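Local coordinates for metal-dependent hydrolase (Lactobacillus plantarum, PDB 2F6K) that belongs to the metal-dependent amidohydrolase family, carries manganese, and is probably an aminocarboxymuconate-semialdehyde decarboxylase, an enzyme type of tryptophan catabolism, at the interface of chains A and B. Sequence-based numbering; all coordinates share one arbitrary frame. Chains: chain A/B, metal-dependent hydrolase.

Contacts 1 and 2 are patches of one two-fold symmetric interface between chains A and B, with the centres of their C-alpha atoms about 20 Å apart. Both draw on helices 171-189 and 210-225. Contact 2 uses A:Phe177 and B:Phe177 of the first helix and the opening turn of the second, and it straddles the two-fold, where A:Phe209 and A:Thr251 each meet their B copies. Contact 1 lies off the axis and has a twin with the chains exchanged; there the far end of helix 210-225 meets a loop of the partner. Together they suggest a dimer joined at its centre and flanks, within a deposited assembly of four copies.

Contact 1: the interface of chains A and B. Residues chain A 189, 220, 225; chain B 166-170, 173.
A:Tyr220 carries the packed half of this contact. Its CG stands anti to the backbone N (chi1 -176°), so the ring leaves helix 210-225 and lies across the chain B segment that runs from loop 166-170 into helix 171-189. One ring face does the work. B:Pro170 meets it tip to tip, its CD 3.7 Å from the centroid of the A:Tyr220 ring and nearest the phenol end in a CH-pi contact. Over the other end of the same face, B:Leu173 crosses at about a right angle and sets CD1 3.5 Å from A:Tyr220 CG. B:Leu169 fills in along the rim, with CD1 3.6 Å from A:Tyr220 CE2; the same methyl also touches the hydroxyl of A:Tyr225, which lies in plane at the edge of the A:Tyr220 ring. An alanine here takes away the ring and with it both CH-pi contacts, and would probably leave B:Pro170, B:Leu169 and B:Leu173 poorly packed against chain A.

Toward B:Ile167 the contact loosens and turns polar. A:Lys189 runs out nearly straight and bends only at its last torsion (chi4 62°), which brings the side-chain amine NZ 2.9 Å from B:Ile167 O. The hydrogen bond lies in the carbonyl plane, with a C=O...N angle of 146°. Water 1 shares that carbonyl oxygen, 2.7 Å from B:Ile167 O, and also binds A:Tyr225 OH at 2.7 Å, sitting in plane at the edge of that ring; its links to A:Lys189 NZ and A:Tyr220 OH are weak. A:Lys189 CA covers the centre of one A:Tyr225 face, which should steady the ring that holds the water. The carboxylate of B:Asp168 stays apart, OD2 4.7 Å from A:Lys189 NZ, though if charged it may still draw the lysine amine this way. The site pins the B loop against two helix ends of chain A, at a flank of what is likely a dimer interface.

Contact 2: the interface of chains A and B. Residues chain A 177, 208-209, 212, 247-248, 251; chain B 177, 208-209, 211-213, 248, 251.
A:Phe209 meets its own copy, B:Phe209, at the middle of this patch. The two rings stack with centroids 3.9 Å apart and planes 14° from parallel, while the side chains as a whole cross at about a right angle. In both, CG sits beside the backbone N and anti to the carbonyl carbon (chi1 -64°), which turns one ring face to the partner.

A:Ile212 and B:Ile212 are the most deeply covered residues of their sides. They reach toward each other tip to tip, A:Ile212 CG1 lying 3.9 Å from B:Ile212 CD1. The same terminal methyl meets a backbone oxygen of the opposite chain, A:Ile212 CD1 lying 3.5 Å from B:Ala208 O. The other branch, CG2 of A:Ile212, enters at the edge of the B:Phe177 ring, in its plane, and also lies against the extended side chain of B:Gln248.

Farther along, A:Thr251 OG1 and B:Thr251 OG1 are hydrogen bonded at 3.0 Å. A:Thr251 OG1 is also placed to donate to A:Arg247 O, 3.2 Å away and 41° out of the carbonyl plane; since each hydroxyl has one hydrogen, one of the two threonines would have to donate across the axis, so the exact two-fold is probably broken in the hydrogens. Alongside, A:Arg247 lays its aliphatic part on B:Thr251, CG 3.6 Å from B:Thr251 CG2, before bending at chi3.

The second shell backs the stack. A:Phe177 CB lies 3.6 Å above the outer face of the A:Phe209 ring, so that ring is held between its own chain and the partner. A:Ala208 CA in turn covers a face of A:Phe177, and chain B repeats the arrangement.

In the fold, A:Ala208 and A:Phe209 link 3-10 helix 205-207 to helix 210-225, flanked by helices 171-189 and 248-252; these belong to the amidohydrolase (beta/alpha) barrel, and the two-fold passes between the two chains' barrels.

Contact 1: the interface of chains A and B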
# COMPACT_ATOMS: atom_id res chain seq x y z
N LYS A 189 -2.35 -15.35 16.47
CA LYS A 189 -1.12 -14.69 16.88
C LYS A 189 -1.24 -14.01 18.25
O LYS A 189 -0.32 -14.08 19.07
CB LYS A 189 -0.73 -13.66 15.82
CG LYS A 189 0.50 -12.82 16.17
CD LYS A 189 0.74 -11.74 15.11
CE LYS A 189 1.81 -10.74 15.53
NZ LYS A 189 3.13 -11.41 15.72
N TYR A 220 3.59 -23.81 12.29
CA TYR A 220 4.05 -22.50 12.73
C TYR A 220 3.23 -22.02 13.92
O TYR A 220 3.78 -21.56 14.91
CB TYR A 220 3.94 -21.49 11.59
CG TYR A 220 4.48 -20.11 11.91
CD1 TYR A 220 5.84 -19.83 11.83
CD2 TYR A 220 3.61 -19.08 12.27
CE1 TYR A 220 6.33 -18.55 12.10
CE2 TYR A 220 4.09 -17.79 12.54
CZ TYR A 220 5.44 -17.53 12.46
OH TYR A 220 5.90 -16.26 12.71
N TYR A 225 3.08 -19.59 17.95
CA TYR A 225 1.96 -19.00 18.67
C TYR A 225 1.54 -19.85 19.87
O TYR A 225 0.73 -19.43 20.68
CB TYR A 225 0.75 -18.82 17.76
CG TYR A 225 0.97 -17.90 16.59
CD1 TYR A 225 1.97 -16.92 16.61
CD2 TYR A 225 0.14 -17.96 15.47
CE1 TYR A 225 2.13 -16.04 15.56
CE2 TYR A 225 0.29 -17.09 14.41
CZ TYR A 225 1.28 -16.13 14.46
OH TYR A 225 1.42 -15.25 13.42
N ASP B 166 -1.24 -9.98 10.97
CA ASP B 166 -0.35 -11.12 10.78
C ASP B 166 1.12 -10.71 10.82
O ASP B 166 1.97 -11.33 10.19
CB ASP B 166 -0.65 -11.81 9.44
CG ASP B 166 -2.12 -12.15 9.27
OD1 ASP B 166 -2.73 -12.68 10.22
OD2 ASP B 166 -2.68 -11.90 8.18
N ILE B 167 1.42 -9.66 11.59
CA ILE B 167 2.78 -9.16 11.71
C ILE B 167 3.81 -10.26 11.92
O ILE B 167 3.71 -11.07 12.85
CB ILE B 167 2.90 -8.15 12.88
CG1 ILE B 167 2.11 -6.87 12.54
CG2 ILE B 167 4.37 -7.82 13.15
CD1 ILE B 167 2.19 -5.79 13.62
N ASP B 168 4.80 -10.29 11.03
CA ASP B 168 5.89 -11.26 11.05
C ASP B 168 5.52 -12.68 10.62
O ASP B 168 6.32 -13.61 10.78
CB ASP B 168 6.54 -11.31 12.44
CG ASP B 168 7.25 -10.01 12.78
OD1 ASP B 168 8.08 -9.57 11.96
OD2 ASP B 168 6.96 -9.45 13.87
N LEU B 169 4.32 -12.86 10.08
CA LEU B 169 3.92 -14.18 9.62
C LEU B 169 4.69 -14.45 8.34
O LEU B 169 4.59 -13.68 7.38
CB LEU B 169 2.42 -14.22 9.31
CG LEU B 169 1.93 -15.58 8.82
CD1 LEU B 169 1.94 -16.55 9.98
CD2 LEU B 169 0.53 -15.45 8.22
N PRO B 170 5.50 -15.53 8.30
CA PRO B 170 6.26 -15.81 7.08
C PRO B 170 5.36 -15.76 5.83
O PRO B 170 4.23 -16.25 5.85
CB PRO B 170 6.85 -17.20 7.35
CG PRO B 170 7.06 -17.18 8.83
CD PRO B 170 5.78 -16.54 9.34
N LEU B 173 3.51 -18.95 4.16
CA LEU B 173 2.38 -19.54 4.87
C LEU B 173 0.99 -19.07 4.42
O LEU B 173 0.06 -19.86 4.37
CB LEU B 173 2.53 -19.31 6.37
CG LEU B 173 3.76 -19.92 7.05
CD1 LEU B 173 3.68 -19.68 8.55
CD2 LEU B 173 3.84 -21.41 6.77
O HOH W 1 3.70 -13.76 13.26

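Contact 2: the interface of chains A and B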
# COMPACT_ATOMS: atom_id res chain seq x y z
N PHE A 177 -12.81 -12.83 1.59
CA PHE A 177 -12.20 -14.06 2.07
C PHE A 177 -10.78 -13.87 2.55
O PHE A 177 -10.39 -14.41 3.58
CB PHE A 177 -12.24 -15.14 1.00
CG PHE A 177 -13.55 -15.88 0.95
CD1 PHE A 177 -13.60 -17.22 0.59
CD2 PHE A 177 -14.74 -15.24 1.29
CE1 PHE A 177 -14.80 -17.91 0.58
CE2 PHE A 177 -15.95 -15.93 1.27
CZ PHE A 177 -15.97 -17.27 0.92
N ALA A 208 -14.09 -18.90 5.21
CA ALA A 208 -13.33 -18.38 4.08
C ALA A 208 -12.29 -19.40 3.63
O ALA A 208 -12.65 -20.48 3.18
CB ALA A 208 -12.67 -17.06 4.46
N PHE A 209 -11.00 -19.07 3.76
CA PHE A 209 -9.93 -19.97 3.34
C PHE A 209 -9.35 -20.84 4.46
O PHE A 209 -8.38 -21.58 4.23
CB PHE A 209 -8.77 -19.17 2.73
CG PHE A 209 -9.13 -18.45 1.46
CD1 PHE A 209 -8.57 -17.21 1.18
CD2 PHE A 209 -10.05 -18.99 0.56
CE1 PHE A 209 -8.91 -16.52 0.02
CE2 PHE A 209 -10.40 -18.31 -0.60
CZ PHE A 209 -9.82 -17.06 -0.87
N ILE A 212 -8.40 -24.50 3.93
CA ILE A 212 -7.16 -24.86 3.25
C ILE A 212 -5.86 -24.41 3.93
O ILE A 212 -4.86 -25.13 3.89
CB ILE A 212 -7.17 -24.33 1.81
CG1 ILE A 212 -8.21 -25.09 0.99
CG2 ILE A 212 -5.77 -24.45 1.19
CD1 ILE A 212 -8.29 -24.67 -0.48
N ARG A 247 -17.91 -27.84 -2.36
CA ARG A 247 -16.58 -28.02 -1.80
C ARG A 247 -16.27 -27.41 -0.43
O ARG A 247 -15.81 -28.12 0.47
CB ARG A 247 -15.54 -27.54 -2.82
CG ARG A 247 -15.30 -28.53 -3.97
CD ARG A 247 -14.61 -27.84 -5.14
NE ARG A 247 -15.59 -27.18 -6.01
CZ ARG A 247 -16.31 -27.83 -6.92
NH1 ARG A 247 -16.15 -29.13 -7.09
NH2 ARG A 247 -17.21 -27.18 -7.66
N GLN A 248 -16.51 -26.11 -0.28
CA GLN A 248 -16.20 -25.41 0.96
C GLN A 248 -16.75 -26.02 2.25
O GLN A 248 -15.98 -26.43 3.12
CB GLN A 248 -16.64 -23.95 0.87
CG GLN A 248 -15.96 -23.07 1.91
CD GLN A 248 -16.52 -21.66 1.93
OE1 GLN A 248 -15.88 -20.73 2.41
NE2 GLN A 248 -17.73 -21.50 1.41
N THR A 251 -15.36 -29.43 3.35
CA THR A 251 -14.00 -29.38 3.87
C THR A 251 -14.03 -28.90 5.33
O THR A 251 -13.40 -29.49 6.21
CB THR A 251 -13.10 -28.43 3.03
OG1 THR A 251 -12.95 -28.95 1.71
CG2 THR A 251 -11.72 -28.31 3.66
N PHE B 177 -0.09 -18.17 -1.11
CA PHE B 177 -1.40 -18.61 -1.56
C PHE B 177 -2.27 -17.48 -2.06
O PHE B 177 -2.94 -17.61 -3.08
CB PHE B 177 -2.12 -19.38 -0.46
CG PHE B 177 -1.72 -20.82 -0.38
CD1 PHE B 177 -2.64 -21.79 0.02
CD2 PHE B 177 -0.43 -21.22 -0.71
CE1 PHE B 177 -2.29 -23.13 0.06
CE2 PHE B 177 -0.07 -22.56 -0.67
CZ PHE B 177 -1.00 -23.52 -0.28
N ALA B 208 -3.54 -23.45 -4.55
CA ALA B 208 -3.68 -22.51 -3.44
C ALA B 208 -5.14 -22.47 -2.97
O ALA B 208 -5.65 -23.48 -2.49
CB ALA B 208 -3.22 -21.12 -3.87
N PHE B 209 -5.81 -21.34 -3.13
CA PHE B 209 -7.20 -21.20 -2.70
C PHE B 209 -8.24 -21.44 -3.79
O PHE B 209 -9.45 -21.26 -3.56
CB PHE B 209 -7.44 -19.80 -2.12
CG PHE B 209 -6.66 -19.51 -0.87
CD1 PHE B 209 -6.18 -18.23 -0.62
CD2 PHE B 209 -6.40 -20.52 0.05
CE1 PHE B 209 -5.44 -17.96 0.52
CE2 PHE B 209 -5.65 -20.26 1.20
CZ PHE B 209 -5.17 -18.97 1.43
N GLY B 211 -9.48 -24.09 -4.93
CA GLY B 211 -10.44 -25.08 -4.49
C GLY B 211 -11.66 -24.48 -3.81
O GLY B 211 -12.74 -25.07 -3.84
N ILE B 212 -11.50 -23.32 -3.19
CA ILE B 212 -12.62 -22.68 -2.51
C ILE B 212 -13.23 -21.45 -3.21
O ILE B 212 -14.44 -21.26 -3.17
CB ILE B 212 -12.22 -22.27 -1.08
CG1 ILE B 212 -12.02 -23.53 -0.23
CG2 ILE B 212 -13.29 -21.35 -0.47
CD1 ILE B 212 -11.65 -23.24 1.23
N VAL B 213 -12.41 -20.62 -3.86
CA VAL B 213 -12.96 -19.43 -4.52
C VAL B 213 -13.68 -19.68 -5.84
O VAL B 213 -14.61 -18.95 -6.19
CB VAL B 213 -11.88 -18.35 -4.78
CG1 VAL B 213 -11.54 -17.66 -3.49
CG2 VAL B 213 -10.64 -18.97 -5.39
N GLN B 248 -6.88 -30.09 1.16
CA GLN B 248 -6.62 -29.41 -0.11
C GLN B 248 -6.67 -30.27 -1.37
O GLN B 248 -7.52 -30.04 -2.23
CB GLN B 248 -5.27 -28.70 -0.05
CG GLN B 248 -5.13 -27.62 -1.12
CD GLN B 248 -3.74 -27.03 -1.17
OE1 GLN B 248 -3.54 -25.93 -1.68
NE2 GLN B 248 -2.77 -27.76 -0.64
N THR B 251 -10.09 -31.71 -2.39
CA THR B 251 -11.01 -30.73 -2.93
C THR B 251 -10.67 -30.45 -4.40
O THR B 251 -11.54 -30.45 -5.27
CB THR B 251 -10.97 -29.40 -2.13
OG1 THR B 251 -11.43 -29.63 -0.79
CG2 THR B 251 -11.86 -28.35 -2.78